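Long-range contacts in alpha-glucosidase (Bacteroides thetaiotaomicron, PDB 5XFM), which probably hydrolyses both beta-L-arabinopyranosides and alpha-galactosides, as a calcium-containing glycoside hydrolase of family 97: residues T519-Q523 / V568-R572; L269-E274 / R558-P564; T511-L516 / L606-D610; A471-C475 / A582-G586. The protein carries 1 engineered substitution. One frame throughout, in Å; residues are numbered along the deposited sequence.

All four contacts reach the antiparallel sheet near the C-terminus, each with a helical segment. Contacts 1 and 3 use the end and the start of helix 512-521, with centres about 13 Å apart. Contact 4 sets helix 470-474 beside them, its centre about 11 Å from that of contact 1 and about 13 Å from that of contact 3; Phe-514 packs on Ala-471 and Val-583, and Leu-521 on Val-583. Contact 2 ties in helix 270-274 from the N-terminal part, about 10 Å from contact 1 between centres, through the neighbouring strands 556-563 and 567-574. The calcium ligands Glu-174, Glu-452 and Glu-458 belong to none of these segments; the contacts join the N-terminal and catalytic-type regions to the C-terminal sheet.

Contact 1 (T519-Q523 / V568-R572); sequences TVLLQ and VVLAR
Arg-572, on strand 567-574 of the C-terminal antiparallel sheet, grips Val-520 and Leu-521 at the end of helix 512-521, which belongs to the glycoside hydrolase 97 region of TIM-barrel type. Its NH1 donates to Val-520 O over 2.7 Å and to Leu-521 O over 2.9 Å, binding two carbonyls at once. The two are met differently. NH1 lies in the plane of the Val-520 carbonyl, with a C=O...N angle of 151°, but stands well above the plane of the Leu-521 carbonyl, away from its lone pairs. Both bonds are bent at the hydrogen. The arginine chain runs straight through chi2 and then bends at chi3 (148°), which turns the guanidinium toward the helix end; a positive charge there would probably be favoured by the helix dipole. Trp-554 adds a cation-pi contact to the same side chain.

Beyond the arginine the contact is apolar. Leu-521 starts out from its backbone away from the strand, yet its two methyls come back to it. CD1 meets Val-568 CG1 tip to tip at 3.9 Å, while CD2 rests 3.6 Å from Leu-570 CG. The Leu-570 rotamer, chi1 61°, puts that CG against the Leu-521 methyl and CD1 beside Val-520 O. Over one face of the guanidinium, toward its rim, sits Gln-523 CB, 3.5 Å from Arg-572 NH2.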
# COMPACT_ATOMS: atom_id res chain seq x y z
N THR A 519 -9.31 3.33 12.45
CA THR A 519 -8.03 2.88 13.01
C THR A 519 -7.84 1.37 12.84
O THR A 519 -6.72 0.86 12.86
CB THR A 519 -7.91 3.26 14.51
OG1 THR A 519 -8.85 2.51 15.30
CG2 THR A 519 -8.14 4.75 14.71
N VAL A 520 -8.94 0.66 12.64
CA VAL A 520 -8.88 -0.77 12.41
C VAL A 520 -8.91 -1.06 10.91
O VAL A 520 -8.23 -1.98 10.43
CB VAL A 520 -10.04 -1.48 13.12
CG1 VAL A 520 -10.01 -2.97 12.82
CG2 VAL A 520 -9.95 -1.24 14.62
N LEU A 521 -9.68 -0.29 10.16
CA LEU A 521 -9.79 -0.48 8.72
C LEU A 521 -8.47 -0.23 7.99
O LEU A 521 -8.10 -1.01 7.11
CB LEU A 521 -10.86 0.44 8.15
CG LEU A 521 -12.29 0.10 8.58
CD1 LEU A 521 -13.28 1.12 8.03
CD2 LEU A 521 -12.66 -1.31 8.17
N LEU A 522 -7.76 0.84 8.34
CA LEU A 522 -6.55 1.23 7.62
C LEU A 522 -5.28 0.83 8.39
O LEU A 522 -5.01 1.35 9.47
CB LEU A 522 -6.56 2.74 7.36
CG LEU A 522 -7.86 3.33 6.79
CD1 LEU A 522 -7.71 4.81 6.44
CD2 LEU A 522 -8.34 2.55 5.57
N GLN A 523 -4.48 -0.05 7.79
CA GLN A 523 -3.32 -0.65 8.46
C GLN A 523 -1.98 0.02 8.14
O GLN A 523 -1.66 0.30 6.98
CB GLN A 523 -3.26 -2.15 8.10
CG GLN A 523 -2.03 -2.89 8.61
CD GLN A 523 -0.89 -2.85 7.60
OE1 GLN A 523 -1.11 -2.95 6.39
NE2 GLN A 523 0.33 -2.69 8.10
N VAL A 568 -17.70 -1.12 4.03
CA VAL A 568 -16.69 -2.13 4.31
C VAL A 568 -16.78 -2.63 5.75
O VAL A 568 -16.96 -1.86 6.69
CB VAL A 568 -15.25 -1.60 4.02
CG1 VAL A 568 -14.90 -0.41 4.89
CG2 VAL A 568 -14.22 -2.72 4.20
N VAL A 569 -16.67 -3.95 5.88
CA VAL A 569 -16.74 -4.66 7.15
C VAL A 569 -15.63 -5.69 7.26
O VAL A 569 -15.64 -6.70 6.53
CB VAL A 569 -18.09 -5.40 7.34
CG1 VAL A 569 -18.23 -5.90 8.76
CG2 VAL A 569 -19.26 -4.50 6.95
N LEU A 570 -14.66 -5.45 8.14
CA LEU A 570 -13.58 -6.42 8.33
C LEU A 570 -13.20 -6.61 9.80
O LEU A 570 -13.36 -5.70 10.62
CB LEU A 570 -12.34 -6.05 7.50
CG LEU A 570 -11.56 -4.75 7.66
CD1 LEU A 570 -10.52 -4.81 8.79
CD2 LEU A 570 -10.88 -4.46 6.33
N ALA A 571 -12.70 -7.80 10.11
CA ALA A 571 -12.22 -8.12 11.44
C ALA A 571 -10.73 -8.40 11.44
O ALA A 571 -10.21 -9.12 10.58
CB ALA A 571 -12.98 -9.31 12.01
N ARG A 572 -10.04 -7.83 12.42
CA ARG A 572 -8.60 -8.01 12.61
C ARG A 572 -8.31 -8.49 14.03
O ARG A 572 -8.91 -8.01 14.99
CB ARG A 572 -7.84 -6.71 12.33
CG ARG A 572 -7.71 -6.36 10.86
CD ARG A 572 -6.95 -5.06 10.64
NE ARG A 572 -6.20 -5.10 9.39
CZ ARG A 572 -6.46 -4.36 8.32
NH1 ARG A 572 -7.47 -3.52 8.32
NH2 ARG A 572 -5.71 -4.49 7.23

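Contact 2 (L269-E274 / R558-P564); sequences LKPIVE and RFVDGYP
The ring of Phe-559 lies along Leu-269, Lys-270 and Val-273, each meeting a different part of it. Val-273 crosses the phenylalanine side chain at about a right angle, its CG2 3.8 Å from Phe-559 CD1. Next, Lys-270 comes chiefly with its backbone, CA 3.6 Å from Phe-559 CD2, its CB a little further off. Leu-269 CB completes the row at Phe-559 CE2, 3.7 Å away. With its CG anti to the backbone N (chi1 176°), Phe-559 also lays one ring face over Asp-561 N of its own strand. That strand, 556-563, is an outermost one of the C-terminal antiparallel sheet and carries a classic beta bulge, Val-560 and Asp-561 both facing Val-569; helix 270-274, which packs on it, comes from the N-terminal region of the galactose-mutarotase clan. Past the bulge, the Leu-269 side chain meets Pro-564 tip to tip, CD1 to CD at 3.7 Å. At the other end, Glu-274 extends its carboxylate to the strand backbone: OE2 accepts from Phe-559 N at 3.0 Å through its anti lone pair, with an N-H...O angle of 164°. The second oxygen, OE1, holds a weak salt bridge to Lys-270 NZ, whereas Arg-558 directs its guanidinium to Glu-556.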
# COMPACT_ATOMS: atom_id res chain seq x y z
N LEU A 269 -14.92 -10.90 -2.99
CA LEU A 269 -13.98 -9.86 -2.58
C LEU A 269 -12.98 -10.35 -1.54
O LEU A 269 -11.94 -9.72 -1.32
CB LEU A 269 -14.75 -8.65 -2.05
CG LEU A 269 -15.28 -7.70 -3.14
CD1 LEU A 269 -16.31 -6.73 -2.59
CD2 LEU A 269 -14.13 -6.95 -3.79
N LYS A 270 -13.29 -11.48 -0.89
CA LYS A 270 -12.47 -12.02 0.20
C LYS A 270 -10.99 -12.26 -0.15
O LYS A 270 -10.10 -11.87 0.62
CB LYS A 270 -13.09 -13.32 0.72
CG LYS A 270 -12.30 -13.97 1.84
CD LYS A 270 -12.87 -15.34 2.19
CE LYS A 270 -12.25 -15.86 3.48
NZ LYS A 270 -11.23 -16.92 3.23
N PRO A 271 -10.70 -12.94 -1.28
CA PRO A 271 -9.28 -13.12 -1.60
C PRO A 271 -8.57 -11.81 -1.95
O PRO A 271 -7.36 -11.70 -1.75
CB PRO A 271 -9.32 -14.06 -2.82
CG PRO A 271 -10.67 -13.80 -3.44
CD PRO A 271 -11.58 -13.60 -2.27
N ILE A 272 -9.31 -10.85 -2.48
CA ILE A 272 -8.78 -9.51 -2.75
C ILE A 272 -8.29 -8.84 -1.47
O ILE A 272 -7.17 -8.33 -1.41
CB ILE A 272 -9.85 -8.61 -3.39
CG1 ILE A 272 -10.38 -9.26 -4.67
CG2 ILE A 272 -9.28 -7.24 -3.70
CD1 ILE A 272 -9.38 -9.29 -5.80
N VAL A 273 -9.13 -8.87 -0.45
CA VAL A 273 -8.80 -8.22 0.81
C VAL A 273 -7.74 -8.98 1.60
O VAL A 273 -6.86 -8.37 2.22
CB VAL A 273 -10.07 -8.04 1.67
CG1 VAL A 273 -9.75 -7.64 3.09
CG2 VAL A 273 -11.01 -7.04 1.00
N GLU A 274 -7.76 -10.31 1.51
CA GLU A 274 -6.90 -11.15 2.34
C GLU A 274 -5.62 -11.63 1.66
O GLU A 274 -4.87 -12.42 2.25
CB GLU A 274 -7.69 -12.37 2.83
CG GLU A 274 -8.77 -12.06 3.85
CD GLU A 274 -9.55 -13.29 4.27
OE1 GLU A 274 -9.09 -14.42 4.00
OE2 GLU A 274 -10.61 -13.12 4.91
N ARG A 558 -9.65 -10.86 8.62
CA ARG A 558 -10.71 -11.58 7.95
C ARG A 558 -11.73 -10.61 7.35
O ARG A 558 -12.25 -9.72 8.04
CB ARG A 558 -11.38 -12.57 8.91
CG ARG A 558 -10.42 -13.65 9.41
CD ARG A 558 -10.97 -15.07 9.30
NE ARG A 558 -11.95 -15.41 10.32
CZ ARG A 558 -11.66 -16.06 11.45
NH1 ARG A 558 -10.41 -16.43 11.71
NH2 ARG A 558 -12.62 -16.33 12.32
N PHE A 559 -11.99 -10.77 6.05
CA PHE A 559 -13.01 -9.99 5.37
C PHE A 559 -14.38 -10.55 5.72
O PHE A 559 -14.65 -11.74 5.56
CB PHE A 559 -12.78 -10.01 3.85
CG PHE A 559 -13.86 -9.31 3.06
CD1 PHE A 559 -14.00 -7.93 3.13
CD2 PHE A 559 -14.70 -10.03 2.22
CE1 PHE A 559 -14.98 -7.28 2.39
CE2 PHE A 559 -15.69 -9.39 1.48
CZ PHE A 559 -15.83 -8.01 1.57
N VAL A 560 -15.25 -9.67 6.21
CA VAL A 560 -16.58 -10.06 6.65
C VAL A 560 -17.63 -9.71 5.60
O VAL A 560 -18.41 -10.56 5.20
CB VAL A 560 -16.94 -9.38 7.98
CG1 VAL A 560 -18.28 -9.89 8.49
CG2 VAL A 560 -15.85 -9.62 9.01
N ASP A 561 -17.64 -8.46 5.17
CA ASP A 561 -18.59 -8.03 4.14
C ASP A 561 -18.16 -6.71 3.54
O ASP A 561 -17.26 -6.06 4.06
CB ASP A 561 -20.00 -7.91 4.72
CG ASP A 561 -21.07 -7.84 3.64
OD1 ASP A 561 -20.84 -8.38 2.54
OD2 ASP A 561 -22.13 -7.23 3.89
N GLY A 562 -18.78 -6.32 2.43
CA GLY A 562 -18.49 -5.02 1.84
C GLY A 562 -18.56 -4.93 0.33
O GLY A 562 -18.72 -5.93 -0.37
N TYR A 563 -18.45 -3.70 -0.15
CA TYR A 563 -18.36 -3.40 -1.57
C TYR A 563 -17.57 -2.11 -1.70
O TYR A 563 -17.86 -1.12 -0.99
CB TYR A 563 -19.75 -3.28 -2.20
CG TYR A 563 -19.75 -3.27 -3.72
CD1 TYR A 563 -19.95 -4.44 -4.43
CD2 TYR A 563 -19.56 -2.09 -4.43
CE1 TYR A 563 -19.95 -4.45 -5.81
CE2 TYR A 563 -19.56 -2.09 -5.81
CZ TYR A 563 -19.76 -3.27 -6.49
OH TYR A 563 -19.76 -3.28 -7.87
N PRO A 564 -16.57 -2.10 -2.59
CA PRO A 564 -15.60 -1.01 -2.75
C PRO A 564 -16.26 0.33 -3.04
O PRO A 564 -16.97 0.46 -4.05
CB PRO A 564 -14.75 -1.46 -3.94
CG PRO A 564 -14.89 -2.93 -3.96
CD PRO A 564 -16.30 -3.20 -3.53

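Contact 3 (T511-L516 / L606-D610); sequences TDVFQL and LYKDD
Thr-511 and Asp-609 come at each other from opposite directions, and the Thr-511 hydroxyl OG1 donates to Asp-609 OD1 over 2.8 Å. The hydroxyl approaches from above the carboxylate plane, 37° out of it. Beside this bond Val-513 slots its methyls against the strand backbone: CG2 lies 3.4 Å from Lys-608 O, and CG1 3.7 Å from Tyr-607 O. One turn further along the helix, Leu-516 CD1 touches Tyr-607 CD2 at 4.2 Å.

The capping bond at the helix start helps to place the hydroxyl, and a backbone bond with Gln-635 also anchors Thr-511. Thr-511 is the N-cap of helix 512-521, and OG1, set between the backbone N and the carbonyl carbon (chi1 65°), accepts from Phe-514 N at 3.2 Å. OG1 therefore links the first turn of the helix, in the TIM-barrel-type glycoside hydrolase 97 region, to the last residue of strand 603-609 in the C-terminal antiparallel sheet. On the strand side, Asp-609 OD2 is bonded to Gly-637 N of the adjoining strand 636-641, so both carboxylate oxygens are engaged. Tyr-607 is backed by an edge-to-face contact with Phe-546, and Pro-615 packs on Val-513.

With its proton directed to Asp-609, the threonine oxygen presents lone-pair density to Phe-514 N, so the two bonds probably reinforce one another. The carboxylate, lying near a helix N-terminus and holding two donors, would probably be favoured in its charged form.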
# COMPACT_ATOMS: atom_id res chain seq x y z
N THR A 511 -18.67 10.46 11.31
CA THR A 511 -18.85 10.41 12.76
C THR A 511 -17.60 9.97 13.52
O THR A 511 -16.64 9.47 12.94
CB THR A 511 -20.01 9.47 13.12
OG1 THR A 511 -19.67 8.12 12.75
CG2 THR A 511 -21.27 9.89 12.38
N ASP A 512 -17.63 10.18 14.83
CA ASP A 512 -16.51 9.78 15.68
C ASP A 512 -16.28 8.28 15.59
O ASP A 512 -15.14 7.83 15.49
CB ASP A 512 -16.76 10.19 17.14
CG ASP A 512 -16.83 11.69 17.32
OD1 ASP A 512 -16.62 12.42 16.34
OD2 ASP A 512 -17.09 12.14 18.46
N VAL A 513 -17.36 7.51 15.61
CA VAL A 513 -17.24 6.06 15.58
C VAL A 513 -16.70 5.61 14.22
O VAL A 513 -15.93 4.65 14.14
CB VAL A 513 -18.58 5.36 15.90
CG1 VAL A 513 -18.44 3.86 15.77
CG2 VAL A 513 -19.00 5.69 17.32
N PHE A 514 -17.09 6.31 13.16
CA PHE A 514 -16.47 6.13 11.85
C PHE A 514 -14.95 6.24 11.96
O PHE A 514 -14.20 5.38 11.49
CB PHE A 514 -17.00 7.17 10.84
CG PHE A 514 -16.37 7.07 9.47
CD1 PHE A 514 -15.12 7.61 9.22
CD2 PHE A 514 -17.06 6.47 8.42
CE1 PHE A 514 -14.54 7.53 7.96
CE2 PHE A 514 -16.49 6.39 7.16
CZ PHE A 514 -15.23 6.91 6.93
N GLN A 515 -14.49 7.33 12.58
CA GLN A 515 -13.07 7.59 12.76
C GLN A 515 -12.36 6.50 13.55
O GLN A 515 -11.24 6.12 13.22
CB GLN A 515 -12.85 8.95 13.42
CG GLN A 515 -13.34 10.12 12.59
CD GLN A 515 -12.55 10.25 11.30
OE1 GLN A 515 -11.32 10.17 11.31
NE2 GLN A 515 -13.24 10.45 10.19
N LEU A 516 -12.99 6.06 14.64
CA LEU A 516 -12.45 4.99 15.47
C LEU A 516 -12.32 3.70 14.66
O LEU A 516 -11.29 3.02 14.69
CB LEU A 516 -13.33 4.80 16.72
CG LEU A 516 -13.52 6.02 17.64
CD1 LEU A 516 -14.32 5.66 18.88
CD2 LEU A 516 -12.21 6.69 18.04
N LEU A 606 -19.36 -2.69 22.27
CA LEU A 606 -19.91 -2.14 21.04
C LEU A 606 -19.85 -0.61 20.98
O LEU A 606 -20.42 0.08 21.82
CB LEU A 606 -21.37 -2.59 20.88
CG LEU A 606 -22.19 -1.90 19.79
CD1 LEU A 606 -21.60 -2.20 18.43
CD2 LEU A 606 -23.65 -2.31 19.85
N TYR A 607 -19.15 -0.11 19.97
CA TYR A 607 -19.08 1.30 19.66
C TYR A 607 -20.02 1.57 18.50
O TYR A 607 -19.92 0.93 17.45
CB TYR A 607 -17.65 1.73 19.31
CG TYR A 607 -16.67 1.59 20.45
CD1 TYR A 607 -16.14 0.36 20.79
CD2 TYR A 607 -16.29 2.70 21.19
CE1 TYR A 607 -15.25 0.23 21.83
CE2 TYR A 607 -15.40 2.58 22.23
CZ TYR A 607 -14.88 1.35 22.55
OH TYR A 607 -13.99 1.24 23.60
N LYS A 608 -20.93 2.51 18.70
CA LYS A 608 -22.00 2.74 17.74
C LYS A 608 -22.35 4.23 17.68
O LYS A 608 -22.10 4.97 18.63
CB LYS A 608 -23.20 1.87 18.15
CG LYS A 608 -24.58 2.32 17.73
CD LYS A 608 -25.63 1.48 18.45
CE LYS A 608 -27.03 1.81 17.97
NZ LYS A 608 -28.04 0.95 18.65
N ASP A 609 -22.94 4.67 16.57
CA ASP A 609 -23.46 6.04 16.51
C ASP A 609 -24.81 6.03 17.19
O ASP A 609 -25.64 5.17 16.89
CB ASP A 609 -23.61 6.52 15.06
CG ASP A 609 -22.33 6.38 14.24
OD1 ASP A 609 -21.25 6.81 14.71
OD2 ASP A 609 -22.40 5.84 13.11
N ASP A 610 -25.07 6.97 18.08
CA ASP A 610 -26.42 7.03 18.63
C ASP A 610 -27.28 7.67 17.55
O ASP A 610 -26.76 8.22 16.59
CB ASP A 610 -26.47 7.79 19.97
CG ASP A 610 -26.12 9.27 19.86
OD1 ASP A 610 -26.07 9.82 18.74
OD2 ASP A 610 -25.89 9.89 20.92

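Contact 4 (A471-C475 / A582-G586); sequences AFNTC and AVNAG
Where Ala-585 packs on Ala-471, the preceding Asn-584 directs its CB away from the helix, and its OD1 accepts from Gly-586 N at 2.7 Å. This bond within the segment closes an Asx turn at the end of strand 577-584, in the C-terminal antiparallel sheet, and probably helps to set Ala-585 against helix 470-474 of the glycoside hydrolase 97 region. The donor comes in well out of the amide plane. The amide nitrogen is held as well: Asn-584 ND2 donates to Ile-632 O and Glu-588 O, making three bonds to the amide, which should limit its rotation.

Across the interface the contact is made by small apolar groups. The methyl of Ala-585 rests against the first turn of helix 470-474, with CB 3.5 Å from Ala-471 CB and 3.7 Å from Phe-472 N. Roughly at a right angle to this approach comes sulfur: Cys-475 SG lies 3.8 Å from Ala-585 CB and reaches Val-583 CG2 at the same distance, bridging Val-583 on the strand and Ala-585 just beyond its end, both with CB directed to the helix. The thiol takes chi1 -75°, beside its own backbone N, which swings it to this side. Its backbone is held by the helical bond from Cys-475 N to Ala-471 O and is also bonded to Gly-565.

Thr-474 and Val-583 cross at about a right angle, and Phe-514 of helix 512-521 packs on both. The threonine hydroxyl is turned back to Glu-470 O, while its methyl CG2 meets Val-583 CG2 at 4.1 Å.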
# COMPACT_ATOMS: atom_id res chain seq x y z
N ALA A 471 -15.51 8.99 3.18
CA ALA A 471 -16.11 7.68 3.36
C ALA A 471 -15.89 6.79 2.14
O ALA A 471 -15.53 5.62 2.27
CB ALA A 471 -17.59 7.81 3.67
N PHE A 472 -16.07 7.36 0.96
CA PHE A 472 -15.86 6.67 -0.32
C PHE A 472 -14.44 6.05 -0.41
O PHE A 472 -14.29 4.84 -0.66
CB PHE A 472 -16.13 7.67 -1.45
CG PHE A 472 -15.80 7.16 -2.83
CD1 PHE A 472 -16.57 6.17 -3.42
CD2 PHE A 472 -14.77 7.73 -3.56
CE1 PHE A 472 -16.28 5.73 -4.70
CE2 PHE A 472 -14.47 7.29 -4.83
CZ PHE A 472 -15.23 6.29 -5.40
N ASN A 473 -13.42 6.88 -0.19
CA ASN A 473 -12.04 6.42 -0.27
C ASN A 473 -11.69 5.42 0.84
O ASN A 473 -10.96 4.44 0.60
CB ASN A 473 -11.09 7.62 -0.21
CG ASN A 473 -11.18 8.50 -1.45
OD1 ASN A 473 -11.42 9.71 -1.37
ND2 ASN A 473 -10.99 7.88 -2.62
N THR A 474 -12.23 5.66 2.04
CA THR A 474 -12.10 4.70 3.14
C THR A 474 -12.70 3.34 2.75
O THR A 474 -12.20 2.29 3.14
CB THR A 474 -12.77 5.22 4.42
OG1 THR A 474 -12.17 6.47 4.80
CG2 THR A 474 -12.59 4.23 5.57
N CYS A 475 -13.76 3.37 1.96
CA CYS A 475 -14.40 2.14 1.51
C CYS A 475 -13.73 1.62 0.25
O CYS A 475 -14.15 0.60 -0.31
CB CYS A 475 -15.90 2.35 1.24
SG CYS A 475 -16.90 2.49 2.73
N ALA A 582 -16.63 -1.57 10.86
CA ALA A 582 -17.43 -1.38 9.65
C ALA A 582 -17.77 0.08 9.45
O ALA A 582 -18.02 0.80 10.41
CB ALA A 582 -18.70 -2.22 9.72
N VAL A 583 -17.75 0.53 8.19
CA VAL A 583 -18.26 1.87 7.88
C VAL A 583 -19.12 1.87 6.61
O VAL A 583 -19.00 0.99 5.74
CB VAL A 583 -17.13 2.91 7.69
CG1 VAL A 583 -16.30 3.08 8.96
CG2 VAL A 583 -16.26 2.55 6.49
N ASN A 584 -19.96 2.90 6.52
CA ASN A 584 -20.92 3.04 5.43
C ASN A 584 -20.78 4.36 4.66
O ASN A 584 -20.98 5.44 5.22
CB ASN A 584 -22.35 2.91 5.97
CG ASN A 584 -23.41 3.17 4.91
OD1 ASN A 584 -23.19 2.97 3.71
ND2 ASN A 584 -24.58 3.62 5.36
N ALA A 585 -20.48 4.26 3.37
CA ALA A 585 -20.36 5.45 2.52
C ALA A 585 -21.60 5.67 1.67
O ALA A 585 -21.63 6.59 0.84
CB ALA A 585 -19.13 5.35 1.63
N GLY A 586 -22.61 4.84 1.85
CA GLY A 586 -23.86 5.02 1.12
C GLY A 586 -24.61 6.21 1.68
O GLY A 586 -24.21 6.76 2.71